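Local coordinates for trwC protein (Escherichia coli, PDB 1OMH) that recognises and processes plasmid origin-of-transfer DNA in bacterial conjugation, the part modelled being the N-terminal relaxase domain, at residues Met1-Val6 / Asp85-Ala90; Gly146-Glu151 / His163-Asn168. All blocks are in the same frame, centred on the assembly; numbering follows the deposited sequence.

The chain starts in strand 2-8, at one outer side of the five-stranded antiparallel sheet. Contact 1 pairs this strand with strand 81-89 and closes a long loop of 78 residues, 20 of them helical. Contact 2 comes later and closes a short one. It pairs strands 145-152 and 158-167, the two arms of a beta hairpin, with 11 residues between its segments. The two contacts follow in series and neither nest nor cross. They meet in the middle of the sheet, where strand 81-89 lies beside strand 158-167. There Asp85 of contact 1 accepts a hydrogen bond from His163 of contact 2, tying the DNA-bound outer strand to the metal-site hairpin.

Contact 1: residues Met1-Val6 / Asp85-Ala90; sequences MLSHMV and DLTFSA. With nucleotides of chain A.
The terminal amino group of Met1 bonds to Ser89 O and to a DNA base at once. Met1 N is 2.7 Å from Ser89 O and also 2.7 Å from O4 of DT23 of chain A. Ser89 O takes a second, weak bond from N3 of the same thymine, so backbone groups meet that base. The side chain of Met1, a selenomethionine, turns to the DNA. With CG anti to the backbone N (chi1 175°), CG lies 3.4 Å from N3 of DG22 of chain A. SE touches the thymine ring of DT21 of chain A, whose O4 also accepts a bond from Leu2 N. Behind this end the two strands are antiparallel neighbours in the central sheet of the relaxase domain. Ser3-Thr87 and Met5-Asp85 are hydrogen-bonded pairs. Leu2-Phe88 and His4-Leu86 are non-hydrogen-bonded pairs. On their face, Leu2 CG sits over one face of the Phe88 ring, offset toward the rim, in a CH-pi contact, 4.1 Å from the ring centroid. Leu2 CD2 packs 3.9 Å from Leu86 CB. On the face of Ser3 and Thr87, one water bridges Ser3 OG and Thr87 OG1. His4 ND1 bonds to Thr189, and NE2 to an adenine of the DNA.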
# COMPACT_ATOMS: atom_id res chain seq x y z
N MSE B 1 6.83 4.17 -3.13
CA MSE B 1 6.98 4.00 -1.66
C MSE B 1 6.19 2.77 -1.24
O MSE B 1 5.16 2.45 -1.84
CB MSE B 1 6.43 5.24 -0.94
CG MSE B 1 6.40 5.16 0.57
SE MSE B 1 8.16 5.22 1.37
CE MSE B 1 9.03 6.35 0.08
N LEU B 2 6.69 2.07 -0.23
CA LEU B 2 6.01 0.88 0.29
C LEU B 2 6.11 0.94 1.81
O LEU B 2 7.18 1.15 2.38
CB LEU B 2 6.68 -0.41 -0.20
CG LEU B 2 5.88 -1.72 -0.22
CD1 LEU B 2 6.79 -2.87 0.17
CD2 LEU B 2 4.68 -1.67 0.71
N SER B 3 4.97 0.76 2.47
CA SER B 3 4.93 0.76 3.93
C SER B 3 4.03 -0.37 4.36
O SER B 3 3.16 -0.82 3.60
CB SER B 3 4.37 2.08 4.46
OG SER B 3 2.98 2.19 4.20
N HIS B 4 4.24 -0.85 5.58
CA HIS B 4 3.41 -1.92 6.08
C HIS B 4 2.78 -1.51 7.39
O HIS B 4 3.29 -0.64 8.11
CB HIS B 4 4.25 -3.19 6.31
CG HIS B 4 5.28 -3.04 7.38
ND1 HIS B 4 6.63 -3.00 7.11
CD2 HIS B 4 5.17 -2.90 8.73
CE1 HIS B 4 7.30 -2.84 8.23
NE2 HIS B 4 6.44 -2.78 9.23
N MSE B 5 1.66 -2.15 7.70
CA MSE B 5 0.97 -1.89 8.94
C MSE B 5 0.36 -3.22 9.33
O MSE B 5 -0.39 -3.82 8.56
CB MSE B 5 -0.12 -0.84 8.75
CG MSE B 5 -0.46 -0.08 10.03
SE MSE B 5 -2.00 1.06 9.84
CE MSE B 5 -1.55 1.89 8.15
N VAL B 6 0.74 -3.70 10.51
CA VAL B 6 0.17 -4.95 10.99
C VAL B 6 -1.24 -4.59 11.48
O VAL B 6 -1.39 -3.73 12.33
CB VAL B 6 0.98 -5.52 12.15
CG1 VAL B 6 0.29 -6.76 12.70
CG2 VAL B 6 2.39 -5.85 11.68
N ASP B 85 -1.24 -4.86 5.96
CA ASP B 85 -1.50 -3.94 4.86
C ASP B 85 -0.20 -3.43 4.26
O ASP B 85 0.63 -2.86 4.96
CB ASP B 85 -2.33 -2.75 5.35
CG ASP B 85 -2.66 -1.76 4.24
OD1 ASP B 85 -2.44 -2.07 3.05
OD2 ASP B 85 -3.17 -0.66 4.55
N LEU B 86 -0.02 -3.67 2.97
CA LEU B 86 1.16 -3.17 2.27
C LEU B 86 0.63 -2.04 1.39
O LEU B 86 -0.13 -2.28 0.44
CB LEU B 86 1.82 -4.27 1.43
CG LEU B 86 2.45 -5.49 2.13
CD1 LEU B 86 3.24 -6.31 1.12
CD2 LEU B 86 3.37 -5.04 3.24
N THR B 87 1.00 -0.81 1.72
CA THR B 87 0.55 0.35 0.97
C THR B 87 1.61 0.83 -0.02
O THR B 87 2.66 1.33 0.38
CB THR B 87 0.21 1.51 1.92
OG1 THR B 87 -0.84 1.09 2.80
CG2 THR B 87 -0.22 2.74 1.14
N PHE B 88 1.31 0.65 -1.31
CA PHE B 88 2.19 1.05 -2.40
C PHE B 88 1.76 2.42 -2.91
O PHE B 88 0.63 2.59 -3.35
CB PHE B 88 2.08 0.07 -3.58
CG PHE B 88 2.51 -1.33 -3.26
CD1 PHE B 88 1.64 -2.21 -2.60
CD2 PHE B 88 3.78 -1.78 -3.61
CE1 PHE B 88 2.04 -3.52 -2.32
CE2 PHE B 88 4.18 -3.09 -3.33
CZ PHE B 88 3.31 -3.96 -2.68
N SER B 89 2.67 3.39 -2.89
CA SER B 89 2.35 4.73 -3.36
C SER B 89 3.33 5.16 -4.45
O SER B 89 4.54 5.02 -4.30
CB SER B 89 2.41 5.72 -2.19
OG SER B 89 1.51 5.32 -1.17
N ALA B 90 2.79 5.69 -5.54
CA ALA B 90 3.61 6.14 -6.65
C ALA B 90 4.19 7.52 -6.40
O ALA B 90 3.70 8.27 -5.54
CB ALA B 90 2.77 6.16 -7.91
P DT A 23 8.63 13.33 -2.04
OP1 DT A 23 8.73 13.40 -3.52
OP2 DT A 23 9.27 14.36 -1.21
O5' DT A 23 7.09 13.18 -1.63
C5' DT A 23 6.07 14.13 -2.07
C4' DT A 23 4.79 13.39 -2.41
O4' DT A 23 5.14 12.30 -3.27
C3' DT A 23 3.95 12.81 -1.26
O3' DT A 23 2.65 13.38 -1.49
C2' DT A 23 3.48 11.47 -1.80
C1' DT A 23 4.36 11.17 -2.99
N1 DT A 23 5.24 9.98 -3.04
C2 DT A 23 4.70 8.74 -2.79
O2 DT A 23 3.56 8.57 -2.39
N3 DT A 23 5.55 7.69 -3.06
C4 DT A 23 6.86 7.77 -3.50
O4 DT A 23 7.48 6.74 -3.74
C5 DT A 23 7.38 9.11 -3.66
C7 DT A 23 8.79 9.31 -4.11
C6 DT A 23 6.56 10.13 -3.41
P DG A 22 12.39 10.66 2.91
OP1 DG A 22 13.32 11.66 2.34
OP2 DG A 22 11.70 10.96 4.19
O5' DG A 22 11.27 10.33 1.82
C5' DG A 22 11.55 10.36 0.42
C4' DG A 22 10.25 10.23 -0.34
O4' DG A 22 9.52 9.15 0.26
C3' DG A 22 9.32 11.44 -0.32
O3' DG A 22 9.31 11.92 -1.67
C2' DG A 22 7.93 10.82 -0.27
C1' DG A 22 8.14 9.43 0.27
N9 DG A 22 7.61 9.07 1.58
C8 DG A 22 8.26 9.06 2.80
N7 DG A 22 7.54 8.53 3.75
C5 DG A 22 6.33 8.21 3.13
C6 DG A 22 5.16 7.61 3.65
O6 DG A 22 4.94 7.20 4.80
N1 DG A 22 4.18 7.48 2.67
C2 DG A 22 4.31 7.88 1.37
N2 DG A 22 3.26 7.67 0.57
N3 DG A 22 5.39 8.44 0.88
C4 DG A 22 6.36 8.57 1.81
P DT A 21 11.12 5.97 6.84
OP1 DT A 21 11.04 7.33 7.43
OP2 DT A 21 9.88 5.20 6.62
O5' DT A 21 11.95 6.05 5.48
C5' DT A 21 13.18 6.78 5.41
C4' DT A 21 13.54 7.09 3.97
O4' DT A 21 13.53 5.86 3.21
C3' DT A 21 12.57 8.03 3.25
O3' DT A 21 13.23 9.30 3.10
C2' DT A 21 12.62 7.55 1.81
C1' DT A 21 13.12 6.11 1.87
N1 DT A 21 12.23 5.03 1.39
C2 DT A 21 11.78 5.11 0.07
O2 DT A 21 12.05 6.04 -0.67
N3 DT A 21 10.99 4.07 -0.33
C4 DT A 21 10.60 2.97 0.41
O4 DT A 21 9.89 2.10 -0.10
C5 DT A 21 11.10 2.94 1.78
C7 DT A 21 10.73 1.79 2.66
C6 DT A 21 11.87 3.96 2.19
O HOH W 1 0.77 0.45 5.22

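Contact 2: residues Gly146-Glu151 / His163-Asn168; sequences GKFRHE and HAVILN. With SO4 (sulfate ion), chain D; SO4 (sulfate ion), chain C.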
# COMPACT_ATOMS: atom_id res chain seq x y z
N GLY B 146 -6.30 -8.84 -0.69
CA GLY B 146 -7.34 -7.97 -1.21
C GLY B 146 -6.63 -6.67 -1.58
O GLY B 146 -6.10 -5.99 -0.70
N LYS B 147 -6.60 -6.34 -2.86
CA LYS B 147 -5.93 -5.12 -3.33
C LYS B 147 -6.93 -4.01 -3.62
O LYS B 147 -7.88 -4.20 -4.39
CB LYS B 147 -5.12 -5.41 -4.60
CG LYS B 147 -4.10 -6.53 -4.46
CD LYS B 147 -3.32 -6.74 -5.76
CE LYS B 147 -4.24 -7.21 -6.88
NZ LYS B 147 -3.50 -7.45 -8.15
N PHE B 148 -6.70 -2.84 -3.04
CA PHE B 148 -7.61 -1.71 -3.24
C PHE B 148 -6.86 -0.47 -3.70
O PHE B 148 -6.10 0.12 -2.95
CB PHE B 148 -8.38 -1.45 -1.94
CG PHE B 148 -9.01 -2.68 -1.36
CD1 PHE B 148 -8.37 -3.42 -0.38
CD2 PHE B 148 -10.25 -3.11 -1.81
CE1 PHE B 148 -8.95 -4.57 0.15
CE2 PHE B 148 -10.84 -4.27 -1.29
CZ PHE B 148 -10.18 -5.00 -0.31
N ARG B 149 -7.11 -0.08 -4.96
CA ARG B 149 -6.48 1.08 -5.58
C ARG B 149 -7.26 2.37 -5.28
O ARG B 149 -8.48 2.42 -5.46
CB ARG B 149 -6.40 0.87 -7.10
CG ARG B 149 -5.57 1.89 -7.87
CD ARG B 149 -5.66 1.64 -9.37
NE ARG B 149 -7.03 1.79 -9.84
CZ ARG B 149 -7.62 0.99 -10.72
NH1 ARG B 149 -8.87 1.21 -11.08
NH2 ARG B 149 -6.95 -0.04 -11.25
N HIS B 150 -6.54 3.39 -4.82
CA HIS B 150 -7.14 4.68 -4.50
C HIS B 150 -6.39 5.78 -5.22
O HIS B 150 -5.25 5.59 -5.62
CB HIS B 150 -7.14 4.90 -2.99
CG HIS B 150 -8.14 4.04 -2.29
ND1 HIS B 150 -9.50 4.25 -2.40
CD2 HIS B 150 -7.99 2.90 -1.57
CE1 HIS B 150 -10.14 3.27 -1.79
NE2 HIS B 150 -9.25 2.43 -1.28
N GLU B 151 -7.02 6.95 -5.38
CA GLU B 151 -6.40 8.02 -6.14
C GLU B 151 -6.21 9.37 -5.47
O GLU B 151 -5.62 10.27 -6.07
CB GLU B 151 -7.17 8.19 -7.45
CG GLU B 151 -7.57 6.85 -8.08
CD GLU B 151 -8.33 6.99 -9.39
OE1 GLU B 151 -9.07 7.99 -9.57
OE2 GLU B 151 -8.20 6.09 -10.25
N HIS B 163 -3.81 -0.25 -1.37
CA HIS B 163 -3.74 -0.89 -0.08
C HIS B 163 -3.85 -2.38 -0.36
O HIS B 163 -4.94 -2.86 -0.68
CB HIS B 163 -4.91 -0.47 0.81
CG HIS B 163 -4.77 0.90 1.39
ND1 HIS B 163 -3.89 1.19 2.41
CD2 HIS B 163 -5.41 2.06 1.11
CE1 HIS B 163 -3.99 2.47 2.72
NE2 HIS B 163 -4.91 3.02 1.95
N ALA B 164 -2.74 -3.10 -0.27
CA ALA B 164 -2.73 -4.54 -0.49
C ALA B 164 -2.90 -5.19 0.87
O ALA B 164 -1.94 -5.31 1.64
CB ALA B 164 -1.40 -4.98 -1.12
N VAL B 165 -4.12 -5.61 1.18
CA VAL B 165 -4.40 -6.23 2.46
C VAL B 165 -4.17 -7.73 2.43
O VAL B 165 -5.00 -8.50 1.91
CB VAL B 165 -5.84 -5.93 2.92
CG1 VAL B 165 -6.07 -6.54 4.30
CG2 VAL B 165 -6.07 -4.42 2.96
N ILE B 166 -3.04 -8.15 2.98
CA ILE B 166 -2.71 -9.56 3.05
C ILE B 166 -3.41 -10.10 4.29
O ILE B 166 -3.07 -9.73 5.42
CB ILE B 166 -1.19 -9.80 3.21
CG1 ILE B 166 -0.42 -9.30 1.98
CG2 ILE B 166 -0.91 -11.28 3.39
CD1 ILE B 166 -0.42 -7.81 1.79
N LEU B 167 -4.38 -10.98 4.10
CA LEU B 167 -5.09 -11.52 5.24
C LEU B 167 -4.18 -12.44 6.04
O LEU B 167 -3.26 -13.05 5.50
CB LEU B 167 -6.35 -12.25 4.76
CG LEU B 167 -7.32 -11.21 4.17
CD1 LEU B 167 -7.62 -11.53 2.73
CD2 LEU B 167 -8.58 -11.14 5.01
N ASN B 168 -4.43 -12.50 7.35
CA ASN B 168 -3.63 -13.31 8.26
C ASN B 168 -3.94 -14.80 8.11
O ASN B 168 -4.48 -15.42 9.02
CB ASN B 168 -3.90 -12.85 9.70
CG ASN B 168 -2.91 -13.41 10.70
OD1 ASN B 168 -3.03 -13.17 11.91
ND2 ASN B 168 -1.91 -14.14 10.21
S SO4 D . -9.93 7.84 -3.34
O1 SO4 D . -10.70 6.86 -2.55
O2 SO4 D . -10.72 9.08 -3.50
O3 SO4 D . -9.62 7.29 -4.67
O4 SO4 D . -8.67 8.14 -2.63
S SO4 C . -6.12 6.62 2.53
O1 SO4 C . -7.39 6.17 1.92
O2 SO4 C . -5.81 7.99 2.09
O3 SO4 C . -5.04 5.71 2.11
O4 SO4 C . -6.26 6.59 4.00
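His150 and His163 meet rim to rim. The nearest atoms are the two CD2 carbons, His150 CD2 and His163 CD2, 3.8 Å apart. The ring planes stand at 63°, and neither ring covers the face of the other. His150 CD2 lies in the plane of the His163 ring, at its edge. Each ring also binds its own sulfate, probably taken from the crystallisation liquor. His163 NE2 donates to O3 of the chain C sulfate over 2.7 Å. His150 ND1 donates to O1 of the chain D sulfate, which is also held by Glu151 N through its O3, at 2.7 Å.

A second shell holds the rings. The remaining imidazole nitrogen of His163, His163 ND1, is bonded to Asp85 OD2, so both nitrogens are engaged and the ring's rotation is fixed. Tyr18 stacks on this ring, and Tyr18 O is hydrogen-bonded to His150 NE2.

Further along the hairpin, Phe148 CE1 packs 4.0 Å from Val165 CG2, which lies at the ring edge. Phe55 meets the Phe148 ring edge-to-face. Beneath these side chains, four backbone bonds join Gly146 to Val165 and Phe148 to His163.

In other structures of this protein, His150, His161 and His163 bind zinc or copper. Here the metal is absent. His161 and His163, two apart on strand 158-167, form the HUH motif, and His150 on the neighbouring strand completes the three-histidine metal site characteristic of conjugative relaxases of this family.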